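Local coordinates for protein K5 lyase (Enterobacteria phage k1-5, PDB 2X3H) that probably cleaves the K5 capsule polysaccharide, a glycosaminoglycan, by lyase-type elimination, acting as a bacteriophage tail spike, at residues A[102-107]-A[122-127]; A[129-134]-A[158-163]; A[135-140]-A[164-169]; A[144-149]-A[171-176]; A[217-222]-A[243-248]. All blocks are in the same frame, centred on the assembly; numbering follows the deposited sequence.

Contact 1 (A[102-107]-A[122-127])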
# COMPACT_ATOMS: atom_id res chain seq x y z
N SER A 102 18.05 -39.47 11.03
CA SER A 102 19.45 -39.08 11.01
C SER A 102 20.03 -39.39 9.64
O SER A 102 19.97 -40.54 9.19
CB SER A 102 20.22 -39.84 12.09
OG SER A 102 21.57 -39.44 12.09
N SER A 103 20.58 -38.38 8.98
CA SER A 103 21.04 -38.56 7.61
C SER A 103 22.12 -37.54 7.23
O SER A 103 22.03 -36.36 7.59
CB SER A 103 19.85 -38.52 6.62
OG SER A 103 18.92 -37.50 6.97
N SER A 104 23.13 -38.02 6.51
CA SER A 104 24.22 -37.18 6.04
C SER A 104 23.79 -36.47 4.76
O SER A 104 22.61 -36.50 4.41
CB SER A 104 25.47 -38.02 5.77
OG SER A 104 25.75 -38.86 6.88
N GLY A 105 24.74 -35.84 4.08
CA GLY A 105 24.44 -35.07 2.86
C GLY A 105 23.81 -35.94 1.79
O GLY A 105 24.19 -37.10 1.62
N ILE A 106 22.85 -35.38 1.06
CA ILE A 106 22.16 -36.09 -0.01
C ILE A 106 22.00 -35.19 -1.22
O ILE A 106 21.75 -33.99 -1.07
CB ILE A 106 20.76 -36.55 0.44
CG1 ILE A 106 20.87 -37.57 1.58
CG2 ILE A 106 19.95 -37.12 -0.75
CD1 ILE A 106 19.59 -37.83 2.31
N ASN A 107 22.16 -35.76 -2.41
CA ASN A 107 21.93 -35.04 -3.65
C ASN A 107 20.89 -35.78 -4.50
O ASN A 107 20.84 -37.01 -4.48
CB ASN A 107 23.23 -34.84 -4.43
CG ASN A 107 23.79 -36.13 -5.01
OD1 ASN A 107 23.24 -36.70 -5.97
ND2 ASN A 107 24.90 -36.60 -4.44
N SER A 122 17.19 -34.87 10.20
CA SER A 122 18.24 -34.41 11.11
C SER A 122 19.63 -34.67 10.55
O SER A 122 20.07 -35.82 10.46
CB SER A 122 18.08 -35.07 12.48
OG SER A 122 19.12 -34.68 13.35
N HIS A 123 20.33 -33.59 10.19
CA HIS A 123 21.64 -33.69 9.58
C HIS A 123 22.62 -34.40 10.51
O HIS A 123 22.86 -33.96 11.64
CB HIS A 123 22.17 -32.30 9.19
CG HIS A 123 23.26 -32.32 8.16
ND1 HIS A 123 24.06 -31.22 7.92
CD2 HIS A 123 23.68 -33.28 7.31
CE1 HIS A 123 24.93 -31.51 6.96
NE2 HIS A 123 24.71 -32.76 6.57
N ARG A 124 23.20 -35.49 10.01
CA ARG A 124 24.07 -36.38 10.78
C ARG A 124 25.53 -35.90 10.78
O ARG A 124 26.31 -36.23 11.68
CB ARG A 124 23.97 -37.79 10.21
CG ARG A 124 24.62 -38.89 11.02
CD ARG A 124 24.53 -40.21 10.28
NE ARG A 124 25.17 -41.30 11.02
CZ ARG A 124 24.59 -41.98 12.00
NH1 ARG A 124 23.35 -41.67 12.37
NH2 ARG A 124 25.23 -42.96 12.62
N SER A 125 25.91 -35.13 9.75
CA SER A 125 27.26 -34.60 9.64
C SER A 125 27.37 -33.32 10.43
O SER A 125 26.37 -32.64 10.68
CB SER A 125 27.60 -34.31 8.17
OG SER A 125 27.23 -35.40 7.35
N SER A 126 28.59 -32.98 10.84
CA SER A 126 28.81 -31.78 11.64
C SER A 126 29.25 -30.60 10.79
O SER A 126 29.49 -29.52 11.31
CB SER A 126 29.84 -32.05 12.75
OG SER A 126 31.12 -32.28 12.19
N THR A 127 29.36 -30.82 9.49
CA THR A 127 29.74 -29.75 8.57
C THR A 127 29.21 -30.01 7.16
O THR A 127 28.79 -31.12 6.84
CB THR A 127 31.27 -29.58 8.53
OG1 THR A 127 31.61 -28.39 7.80
CG2 THR A 127 31.92 -30.80 7.88
O HOH W 1 21.31 -36.96 13.15
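The imidazole of H123 meets 102-107 at its edge. S103 O lies near the ring plane, 3.5 Å from H123 CD2, and G105 N lies near the same plane, close to NE2. Within its own segment, S125 O sits over one ring face, toward the rim, and the ring also stacks with Y130. The guanidinium of R124 is likewise approached edge-on. S102 OG lies close to its plane and accepts a hydrogen bond from R124 NH1 at 2.9 Å, bent to 146°. R124 reaches it with CG anti to the backbone N (chi1 -170°) and the chain extended on to NE, which lays CG and CD alongside the serine hydroxyl. R124 NH1 also donates to T77 O. S102 OG has a second partner, water 1, at 2.7 Å, and this water lies 3.2 Å from S122 OG and bridges the two serines. Farther on, S104 CB packs on S125 OG at 3.5 Å. Two backbone bonds hold the segments together. S103 N donates to S122 O at 3.0 Å. R124 N donates to S103 O at 2.8 Å, where the two segments leave the strand pairing. Parallel pairing of short strands about 20 residues apart in sequence, giving way to loops, is characteristic of successive coils of a parallel beta-helix, here near the N-terminal end of the shaft.

Contact 2 (A[129-134]-A[158-163])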
# COMPACT_ATOMS: atom_id res chain seq x y z
N ASN A 129 27.05 -29.05 3.35
CA ASN A 129 25.66 -28.97 2.91
C ASN A 129 24.86 -30.21 3.26
O ASN A 129 25.42 -31.32 3.36
CB ASN A 129 25.58 -28.72 1.39
CG ASN A 129 26.24 -27.41 0.97
OD1 ASN A 129 26.34 -26.47 1.76
ND2 ASN A 129 26.70 -27.35 -0.29
N TYR A 130 23.56 -30.03 3.46
CA TYR A 130 22.68 -31.15 3.78
C TYR A 130 21.99 -31.67 2.53
O TYR A 130 22.50 -32.60 1.90
CB TYR A 130 21.68 -30.74 4.87
CG TYR A 130 20.88 -31.87 5.51
CD1 TYR A 130 21.13 -33.21 5.21
CD2 TYR A 130 19.89 -31.58 6.45
CE1 TYR A 130 20.39 -34.23 5.81
CE2 TYR A 130 19.15 -32.58 7.05
CZ TYR A 130 19.41 -33.90 6.73
OH TYR A 130 18.67 -34.89 7.34
N LEU A 131 20.87 -31.06 2.15
CA LEU A 131 20.07 -31.53 1.02
C LEU A 131 20.37 -30.65 -0.19
O LEU A 131 20.25 -29.43 -0.12
CB LEU A 131 18.58 -31.50 1.36
CG LEU A 131 18.15 -32.31 2.59
CD1 LEU A 131 16.66 -32.13 2.90
CD2 LEU A 131 18.50 -33.78 2.41
N VAL A 132 20.79 -31.28 -1.29
CA VAL A 132 21.07 -30.53 -2.51
C VAL A 132 20.27 -31.09 -3.68
O VAL A 132 20.44 -32.25 -4.08
CB VAL A 132 22.58 -30.53 -2.86
CG1 VAL A 132 22.81 -29.77 -4.15
CG2 VAL A 132 23.39 -29.92 -1.72
N PHE A 133 19.37 -30.27 -4.22
CA PHE A 133 18.55 -30.66 -5.35
C PHE A 133 19.07 -29.99 -6.60
O PHE A 133 19.10 -28.76 -6.69
CB PHE A 133 17.07 -30.33 -5.09
CG PHE A 133 16.51 -31.05 -3.91
CD1 PHE A 133 16.12 -32.39 -4.00
CD2 PHE A 133 16.44 -30.42 -2.67
CE1 PHE A 133 15.63 -33.06 -2.89
CE2 PHE A 133 15.95 -31.09 -1.55
CZ PHE A 133 15.55 -32.41 -1.66
N ASN A 134 19.52 -30.80 -7.56
CA ASN A 134 20.19 -30.26 -8.74
C ASN A 134 19.23 -30.17 -9.91
O ASN A 134 18.81 -31.17 -10.47
CB ASN A 134 21.42 -31.11 -9.11
CG ASN A 134 22.59 -30.89 -8.16
OD1 ASN A 134 23.07 -29.77 -7.99
ND2 ASN A 134 23.07 -31.97 -7.56
N GLN A 158 24.79 -25.04 3.77
CA GLN A 158 23.38 -24.74 3.46
C GLN A 158 22.53 -25.91 3.94
O GLN A 158 22.92 -27.07 3.79
CB GLN A 158 23.11 -24.60 1.94
CG GLN A 158 24.17 -23.93 1.05
CD GLN A 158 24.67 -22.59 1.54
OE1 GLN A 158 24.08 -21.96 2.41
NE2 GLN A 158 25.77 -22.14 0.95
N GLN A 159 21.34 -25.63 4.46
CA GLN A 159 20.44 -26.72 4.84
C GLN A 159 19.74 -27.36 3.63
O GLN A 159 19.86 -28.56 3.41
CB GLN A 159 19.41 -26.27 5.89
CG GLN A 159 20.00 -25.80 7.21
CD GLN A 159 18.93 -25.50 8.24
OE1 GLN A 159 18.28 -24.45 8.18
NE2 GLN A 159 18.73 -26.41 9.19
N VAL A 160 19.03 -26.55 2.85
CA VAL A 160 18.42 -27.03 1.61
C VAL A 160 18.84 -26.13 0.45
O VAL A 160 18.64 -24.91 0.51
CB VAL A 160 16.87 -27.03 1.68
CG1 VAL A 160 16.26 -27.37 0.33
CG2 VAL A 160 16.39 -28.02 2.73
N SER A 161 19.42 -26.73 -0.58
CA SER A 161 19.86 -26.01 -1.78
C SER A 161 19.02 -26.44 -2.98
O SER A 161 18.86 -27.63 -3.25
CB SER A 161 21.33 -26.30 -2.09
OG SER A 161 22.18 -25.93 -1.02
N LEU A 162 18.49 -25.45 -3.70
CA LEU A 162 17.97 -25.66 -5.04
C LEU A 162 19.05 -25.14 -5.99
O LEU A 162 19.14 -23.94 -6.27
CB LEU A 162 16.65 -24.92 -5.25
CG LEU A 162 15.54 -25.27 -4.26
CD1 LEU A 162 14.26 -24.47 -4.53
CD2 LEU A 162 15.25 -26.79 -4.26
N ALA A 163 19.91 -26.06 -6.43
CA ALA A 163 21.02 -25.74 -7.31
C ALA A 163 20.45 -25.74 -8.72
O ALA A 163 20.52 -26.74 -9.44
CB ALA A 163 22.14 -26.76 -7.16
O HOH W 2 27.17 -24.12 -1.47
O HOH W 3 22.38 -27.85 0.99
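Strands 131-134 and 160-163 run parallel in exact step, their axes 4.8 Å apart and 14° from aligned, with backbone bonds alternating between the two strands. The pairing begins ahead of the strands, where Y130 N and L131 N donate to Q158 O and Q159 O. N129 extends it with its side chain. Its OD1 accepts Q158 N at 2.9 Å in an almost straight bond (178°), tilted from the amide plane. The N129 and Q158 side chains then lie side by side and point the same way, with amide planes 30° apart. Q158 OE1 is bound by F183 N, on the next coil. These are adjacent rungs of a parallel beta-helix, and the sheet face of L131, F133, V160 and L162 looks into its core, toward L121, V168 and F175. On that face L131 CD1 touches V160 CG2 at 4.1 Å. The F133 ring offers its edge to V160 CG1, 4.2 Å from CE2, while L162 CD2 packs on F133 CB at 4.1 Å. The face of V132, N134, S161 and A163 carries smaller side chains and polar groups. N134 OD1 rests on A163 CB at 3.3 Å, and V132 CG2 faces S161 CB. Water 3 links the two segments: it donates to L131 O and Q158 O and accepts from S161 OG at 2.8 Å. The Y130 phenol leads away from 158-163, and its OH is hydrogen-bonded to S103 OG.

Contact 3 (A[135-140]-A[164-169]); sequences NPRTGR and GGSDVT. Unlike the reference sequence in segment 135-140: P136 (reference Leu), T138 (reference Ala).
This is a parallel backbone contact between two successive corners of the beta-helix. The chain turns at T138 in one coil and at D167 in the next, and the corners lie one upon the other beside a neighbouring subunit. Before the bend, S166 N donates to P136 O at 3.1 Å, and T138 N donates to S166 O at 2.9 Å. At the bend itself the bonding slackens, since G139 N reaches D167 O only weakly, at 3.3 Å. After it, T169 N donates to G139 O at 2.9 Å in a nearly straight bond (171°). The apolar centre is P136 against V168. Their side chains meet at about a right angle, with P136 CG 3.6 Å from V168 CG2. With CG1 of V168 opposite the backbone N (chi1 177°), it is the other methyl, CG2, that faces the proline ring. P136 CD also touches G164 O at 3.4 Å; this buried carbonyl has no hydrogen-bond partner in the model. At the far end R140 and T169 lie alongside each other and point the same way, R140 NH1 coming 4.0 Å from T169 CG2. Both polar ends are used by the second subunit. R140 NH1 makes a salt bridge to D172 of the second subunit, and T169 OG1 is hydrogen-bonded to R203 of that subunit. The chemistry thus divides in two: backbone bonds and one apolar pair hold the coils together, while the charged and hydroxyl groups beyond the corner help to join the trimer.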
# COMPACT_ATOMS: atom_id res chain seq x y z
N ASN A 135 18.87 -28.93 -10.25
CA ASN A 135 18.00 -28.66 -11.39
C ASN A 135 16.70 -29.46 -11.45
O ASN A 135 16.35 -30.02 -12.49
CB ASN A 135 18.77 -28.86 -12.70
CG ASN A 135 19.78 -27.77 -12.95
OD1 ASN A 135 20.99 -28.03 -13.04
ND2 ASN A 135 19.30 -26.54 -13.08
N PRO A 136 15.96 -29.52 -10.33
CA PRO A 136 14.67 -30.18 -10.39
C PRO A 136 13.76 -29.49 -11.41
O PRO A 136 13.70 -28.25 -11.45
CB PRO A 136 14.11 -30.01 -8.97
CG PRO A 136 14.84 -28.83 -8.42
CD PRO A 136 16.23 -28.95 -9.00
N ARG A 137 13.09 -30.29 -12.23
CA ARG A 137 12.09 -29.82 -13.19
C ARG A 137 10.72 -30.06 -12.58
O ARG A 137 10.15 -31.15 -12.70
CB ARG A 137 12.22 -30.60 -14.51
CG ARG A 137 11.37 -30.08 -15.65
CD ARG A 137 12.17 -29.12 -16.51
NE ARG A 137 11.77 -29.17 -17.92
CZ ARG A 137 12.57 -28.83 -18.93
NH1 ARG A 137 13.81 -28.41 -18.70
NH2 ARG A 137 12.12 -28.91 -20.18
N THR A 138 10.18 -29.02 -11.95
CA THR A 138 9.06 -29.12 -11.02
C THR A 138 9.51 -29.81 -9.72
O THR A 138 10.50 -30.54 -9.71
CB THR A 138 7.78 -29.79 -11.62
OG1 THR A 138 7.92 -31.22 -11.65
CG2 THR A 138 7.48 -29.25 -13.01
N GLY A 139 8.82 -29.54 -8.63
CA GLY A 139 9.12 -30.20 -7.37
C GLY A 139 8.26 -29.68 -6.25
O GLY A 139 7.61 -28.64 -6.38
N ARG A 140 8.25 -30.42 -5.15
CA ARG A 140 7.50 -30.03 -3.95
C ARG A 140 8.30 -30.47 -2.73
O ARG A 140 8.74 -31.61 -2.67
CB ARG A 140 6.14 -30.73 -3.98
CG ARG A 140 5.34 -30.70 -2.68
CD ARG A 140 4.10 -29.83 -2.85
NE ARG A 140 3.24 -29.83 -1.67
CZ ARG A 140 2.41 -28.85 -1.37
NH1 ARG A 140 2.34 -27.78 -2.17
NH2 ARG A 140 1.66 -28.91 -0.27
N GLY A 164 19.85 -24.61 -9.10
CA GLY A 164 18.99 -24.56 -10.26
C GLY A 164 17.61 -25.10 -9.92
O GLY A 164 17.44 -25.80 -8.93
N GLY A 165 16.63 -24.77 -10.75
CA GLY A 165 15.32 -25.37 -10.59
C GLY A 165 14.23 -24.52 -11.21
O GLY A 165 14.36 -23.29 -11.31
N SER A 166 13.18 -25.19 -11.65
CA SER A 166 12.00 -24.51 -12.15
C SER A 166 10.76 -25.06 -11.48
O SER A 166 10.64 -26.27 -11.24
CB SER A 166 11.89 -24.66 -13.68
OG SER A 166 11.80 -26.02 -14.07
N ASP A 167 9.83 -24.17 -11.16
CA ASP A 167 8.51 -24.57 -10.72
C ASP A 167 8.58 -25.50 -9.52
O ASP A 167 7.84 -26.48 -9.43
CB ASP A 167 7.74 -25.22 -11.87
CG ASP A 167 7.38 -24.22 -12.96
OD1 ASP A 167 7.63 -23.01 -12.76
OD2 ASP A 167 6.86 -24.65 -14.02
N VAL A 168 9.47 -25.17 -8.58
CA VAL A 168 9.55 -25.92 -7.33
C VAL A 168 8.79 -25.16 -6.26
O VAL A 168 8.94 -23.94 -6.12
CB VAL A 168 11.03 -26.13 -6.90
CG1 VAL A 168 11.11 -26.86 -5.56
CG2 VAL A 168 11.79 -26.89 -7.99
N THR A 169 7.97 -25.87 -5.51
CA THR A 169 7.26 -25.26 -4.39
C THR A 169 7.79 -25.79 -3.08
O THR A 169 7.85 -27.01 -2.87
CB THR A 169 5.75 -25.51 -4.51
OG1 THR A 169 5.26 -24.80 -5.65
CG2 THR A 169 5.00 -25.05 -3.28

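Contact 4 (A[144-149]-A[171-176]); sequences ITVESN and SDVNFS
V146 and F175 lie side by side and point the same way. The ring of F175 is set obliquely to V146, with CD2 3.8 Å from V146 CB and CE2 near CG2. CG points away from the carbonyl carbon of F175 (chi1 -68°), which swings the ring back over its own strand as well. V173 CG1 covers one ring face there, 3.6 Å above the plane and toward the rim. I144 and V173 also run alongside each other, their CG2 methyls 4.2 Å apart. These four residues are part of the inward face of two neighbouring coils of the parallel beta-helix, and L121, Q159 and I202 lie around them. Strand axes 4.7 Å apart and inclined by 20° fit this stacking. The other face is polar. T145 and N174 cross at a slant, T145 OG1 lying 3.8 Å from N174 CB, while N174 OD1 takes a hydrogen bond from R203 NH1 of the same chain. T145 CG2 faces S176 OG at 3.6 Å. This hydroxyl sits between the backbone N and the carbonyl carbon of S176 (chi1 58°), where it is pressed against E147 CB at 3.3 Å. Backbone bonds run N174 N to I144 O, V146 N to N174 O, S176 N to V146 O and S148 N to S176 O. The first pairing, I144 N to D172 O, is weak at 3.4 Å. It lies beside the corner at D172, where that carboxylate approaches K200 of the third subunit in a long, weak ion pair.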
# COMPACT_ATOMS: atom_id res chain seq x y z
N ILE A 144 7.50 -30.34 6.65
CA ILE A 144 8.62 -31.09 7.22
C ILE A 144 9.56 -30.14 7.96
O ILE A 144 9.56 -28.94 7.73
CB ILE A 144 9.36 -31.87 6.09
CG1 ILE A 144 10.23 -33.00 6.66
CG2 ILE A 144 10.17 -30.92 5.20
CD1 ILE A 144 10.45 -34.14 5.65
N THR A 145 10.34 -30.70 8.87
CA THR A 145 11.36 -29.95 9.58
C THR A 145 12.73 -30.41 9.11
O THR A 145 12.94 -31.60 8.89
CB THR A 145 11.23 -30.19 11.10
OG1 THR A 145 9.96 -29.69 11.54
CG2 THR A 145 12.37 -29.50 11.85
N VAL A 146 13.64 -29.46 8.92
CA VAL A 146 15.03 -29.74 8.57
C VAL A 146 15.92 -29.20 9.69
O VAL A 146 15.96 -28.00 9.94
CB VAL A 146 15.41 -29.12 7.21
CG1 VAL A 146 16.88 -29.39 6.86
CG2 VAL A 146 14.48 -29.66 6.12
N GLU A 147 16.60 -30.11 10.38
CA GLU A 147 17.40 -29.77 11.54
C GLU A 147 18.89 -29.85 11.22
O GLU A 147 19.35 -30.84 10.65
CB GLU A 147 17.08 -30.71 12.70
CG GLU A 147 17.89 -30.39 13.95
CD GLU A 147 17.51 -31.23 15.16
OE1 GLU A 147 16.57 -32.06 15.08
OE2 GLU A 147 18.17 -31.04 16.21
N SER A 148 19.63 -28.84 11.61
CA SER A 148 21.07 -28.85 11.42
C SER A 148 21.76 -29.31 12.72
O SER A 148 21.15 -29.28 13.79
CB SER A 148 21.54 -27.45 10.96
OG SER A 148 22.93 -27.38 10.77
N ASN A 149 23.03 -29.74 12.60
CA ASN A 149 23.81 -30.18 13.77
C ASN A 149 25.28 -29.82 13.59
O ASN A 149 26.16 -30.68 13.70
CB ASN A 149 23.67 -31.69 13.98
CG ASN A 149 22.32 -32.07 14.55
OD1 ASN A 149 22.00 -31.72 15.69
ND2 ASN A 149 21.52 -32.78 13.76
N SER A 171 6.94 -25.48 0.83
CA SER A 171 5.85 -24.94 1.64
C SER A 171 5.74 -25.58 3.00
O SER A 171 5.84 -26.81 3.15
CB SER A 171 4.52 -25.02 0.90
OG SER A 171 4.19 -26.35 0.57
N ASP A 172 5.51 -24.72 4.00
CA ASP A 172 5.33 -25.18 5.36
C ASP A 172 6.50 -26.03 5.83
O ASP A 172 6.32 -27.16 6.32
CB ASP A 172 4.00 -25.92 5.47
CG ASP A 172 2.84 -24.98 5.31
OD1 ASP A 172 2.84 -23.91 5.96
OD2 ASP A 172 1.93 -25.28 4.50
N VAL A 173 7.69 -25.46 5.68
CA VAL A 173 8.92 -26.07 6.16
C VAL A 173 9.50 -25.30 7.33
O VAL A 173 9.60 -24.07 7.30
CB VAL A 173 9.98 -26.18 5.04
CG1 VAL A 173 11.28 -26.81 5.58
CG2 VAL A 173 9.44 -27.01 3.88
N ASN A 174 9.87 -26.04 8.38
CA ASN A 174 10.53 -25.45 9.55
C ASN A 174 12.01 -25.81 9.60
O ASN A 174 12.36 -26.99 9.56
CB ASN A 174 9.86 -25.94 10.83
CG ASN A 174 8.38 -25.60 10.87
OD1 ASN A 174 7.99 -24.47 10.61
ND2 ASN A 174 7.55 -26.59 11.20
N PHE A 175 12.86 -24.80 9.70
CA PHE A 175 14.30 -25.00 9.76
C PHE A 175 14.75 -24.77 11.19
O PHE A 175 14.53 -23.69 11.75
CB PHE A 175 15.02 -24.04 8.81
CG PHE A 175 14.75 -24.34 7.35
CD1 PHE A 175 13.77 -23.63 6.65
CD2 PHE A 175 15.46 -25.33 6.69
CE1 PHE A 175 13.51 -23.90 5.31
CE2 PHE A 175 15.21 -25.62 5.34
CZ PHE A 175 14.22 -24.91 4.65
N SER A 176 15.39 -25.77 11.78
CA SER A 176 15.73 -25.71 13.20
C SER A 176 17.23 -25.87 13.46
O SER A 176 17.95 -26.45 12.63
CB SER A 176 14.96 -26.78 13.98
OG SER A 176 15.24 -28.06 13.47

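Contact 5 (A[217-222]-A[243-248]); sequences CVLADS and ELKGTA
L219 packs closely on E243 and K245. Its CD1 lies 3.6 Å from E243 CG and 3.7 Å from K245 CB, between the stems of the two side chains. L219 has CG anti to the backbone N (chi1 163°), but a turned chi2 of 59° sends CD1 toward the other strand, alongside E243. On the reverse face A220 CB touches L244 CD2 at 3.9 Å. Backbone bonds tie this part together: E243 N to V218 O, A220 N to E243 O, and K245 N to A220 O. The strands are neighbouring parallel rungs of the beta-helix, and F183 and I186 border L219. In contrast to this close apolar packing, the other end is polar, partly exposed and linked by water. D221 and K245 slant across each other, and the carboxylate lies against the lysine stem, OD2 being 3.8 Å from K245 CD. D221 OD2 and K245 NZ stay 4.6 Å apart. Water 4 joins them, donating to OD2 and accepting from NZ. K245 NZ makes its salt bridge to E270. Beyond, the chain folds through a type II' turn from K245 to A248, with G246 at its second position. S222 faces this turn. S222 N donates to K245 O, and S222 OG accepts T247 N at 3.2 Å with an angle of 147°. Water 5 bridges S222 O and T247 OG1. S222 OG in turn donates to D221 OD1 at 2.7 Å, nearly along the C-O axis. The hydroxyl therefore acts in both senses, passing a chain of bonds from the turn amide to the carboxylate, whose negative charge would probably strengthen it.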
# COMPACT_ATOMS: atom_id res chain seq x y z
N CYS A 217 18.12 -16.73 6.25
CA CYS A 217 17.11 -17.76 6.22
C CYS A 217 16.84 -18.20 4.79
O CYS A 217 17.27 -19.28 4.39
CB CYS A 217 15.83 -17.27 6.90
SG CYS A 217 14.59 -18.57 7.08
N VAL A 218 16.18 -17.36 4.01
CA VAL A 218 15.88 -17.70 2.61
C VAL A 218 16.72 -16.81 1.72
O VAL A 218 16.73 -15.60 1.92
CB VAL A 218 14.40 -17.42 2.27
CG1 VAL A 218 14.11 -17.63 0.76
CG2 VAL A 218 13.47 -18.27 3.12
N LEU A 219 17.38 -17.40 0.73
CA LEU A 219 18.12 -16.62 -0.27
C LEU A 219 17.67 -17.04 -1.66
O LEU A 219 17.74 -18.23 -2.00
CB LEU A 219 19.62 -16.86 -0.13
CG LEU A 219 20.44 -16.44 -1.36
CD1 LEU A 219 20.25 -14.95 -1.65
CD2 LEU A 219 21.91 -16.75 -1.15
N ALA A 220 17.19 -16.08 -2.45
CA ALA A 220 16.89 -16.30 -3.87
C ALA A 220 17.94 -15.55 -4.69
O ALA A 220 17.86 -14.33 -4.85
CB ALA A 220 15.48 -15.83 -4.22
N ASP A 221 18.94 -16.29 -5.16
CA ASP A 221 20.03 -15.71 -5.94
C ASP A 221 19.67 -15.76 -7.41
O ASP A 221 19.62 -16.84 -8.01
CB ASP A 221 21.33 -16.49 -5.68
CG ASP A 221 22.52 -15.91 -6.43
OD1 ASP A 221 22.34 -15.11 -7.37
OD2 ASP A 221 23.67 -16.27 -6.08
N SER A 222 19.40 -14.58 -7.98
CA SER A 222 19.18 -14.44 -9.42
C SER A 222 17.93 -15.17 -9.94
O SER A 222 17.87 -15.55 -11.10
CB SER A 222 20.45 -14.86 -10.19
OG SER A 222 21.56 -14.07 -9.76
N GLU A 243 16.82 -12.77 1.56
CA GLU A 243 17.72 -12.04 0.66
C GLU A 243 17.39 -12.33 -0.81
O GLU A 243 17.21 -13.49 -1.20
CB GLU A 243 19.20 -12.39 0.92
CG GLU A 243 20.09 -11.73 -0.15
CD GLU A 243 21.60 -11.90 0.00
OE1 GLU A 243 22.07 -12.88 0.61
OE2 GLU A 243 22.32 -11.03 -0.55
N LEU A 244 17.28 -11.26 -1.62
CA LEU A 244 17.31 -11.37 -3.08
C LEU A 244 18.72 -10.95 -3.48
O LEU A 244 19.25 -9.97 -2.96
CB LEU A 244 16.30 -10.43 -3.72
CG LEU A 244 14.82 -10.67 -3.42
CD1 LEU A 244 13.96 -9.61 -4.12
CD2 LEU A 244 14.36 -12.10 -3.78
N LYS A 245 19.31 -11.67 -4.44
CA LYS A 245 20.71 -11.46 -4.76
C LYS A 245 20.98 -11.44 -6.26
O LYS A 245 20.26 -12.09 -7.03
CB LYS A 245 21.54 -12.57 -4.11
CG LYS A 245 23.05 -12.38 -4.15
CD LYS A 245 23.74 -13.54 -3.41
CE LYS A 245 25.24 -13.32 -3.31
NZ LYS A 245 25.86 -14.42 -2.47
N GLY A 246 22.00 -10.71 -6.66
CA GLY A 246 22.44 -10.71 -8.05
C GLY A 246 21.40 -10.17 -9.00
O GLY A 246 20.83 -9.11 -8.77
N THR A 247 21.15 -10.90 -10.09
CA THR A 247 20.25 -10.42 -11.12
C THR A 247 18.79 -10.80 -10.85
O THR A 247 17.99 -10.89 -11.79
CB THR A 247 20.67 -10.94 -12.50
OG1 THR A 247 20.71 -12.37 -12.47
CG2 THR A 247 22.06 -10.36 -12.87
N ALA A 248 18.43 -11.00 -9.59
CA ALA A 248 17.04 -11.32 -9.25
C ALA A 248 16.10 -10.22 -9.75
O ALA A 248 16.31 -9.03 -9.46
CB ALA A 248 16.88 -11.47 -7.75
O HOH W 4 24.88 -16.82 -3.68
O HOH W 5 18.35 -13.83 -13.27

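All five contacts stack one beta-helix coil on another by parallel backbone bonding. Contact 2 is the most buried. Contacts 1, 3, 4 and 5 each have more open parts. Contacts 2, 3 and 4 join the same pair of coils at different places: 2 on one sheet, 4 on another, and 3 at the corner beyond 2. Contacts 3 and 4 share strand 168-178. Contacts 2 and 5 belong to the same seven-strand sheet, with strand 186-188 between them. Contact 1 begins this series and touches 2 and 4. Apolar packing marks the inward faces of 2 and 4, serines and an arginine mark 1, and waters link the two segments in 1, 2 and 5. Contacts 3 and 4 also meet other subunits.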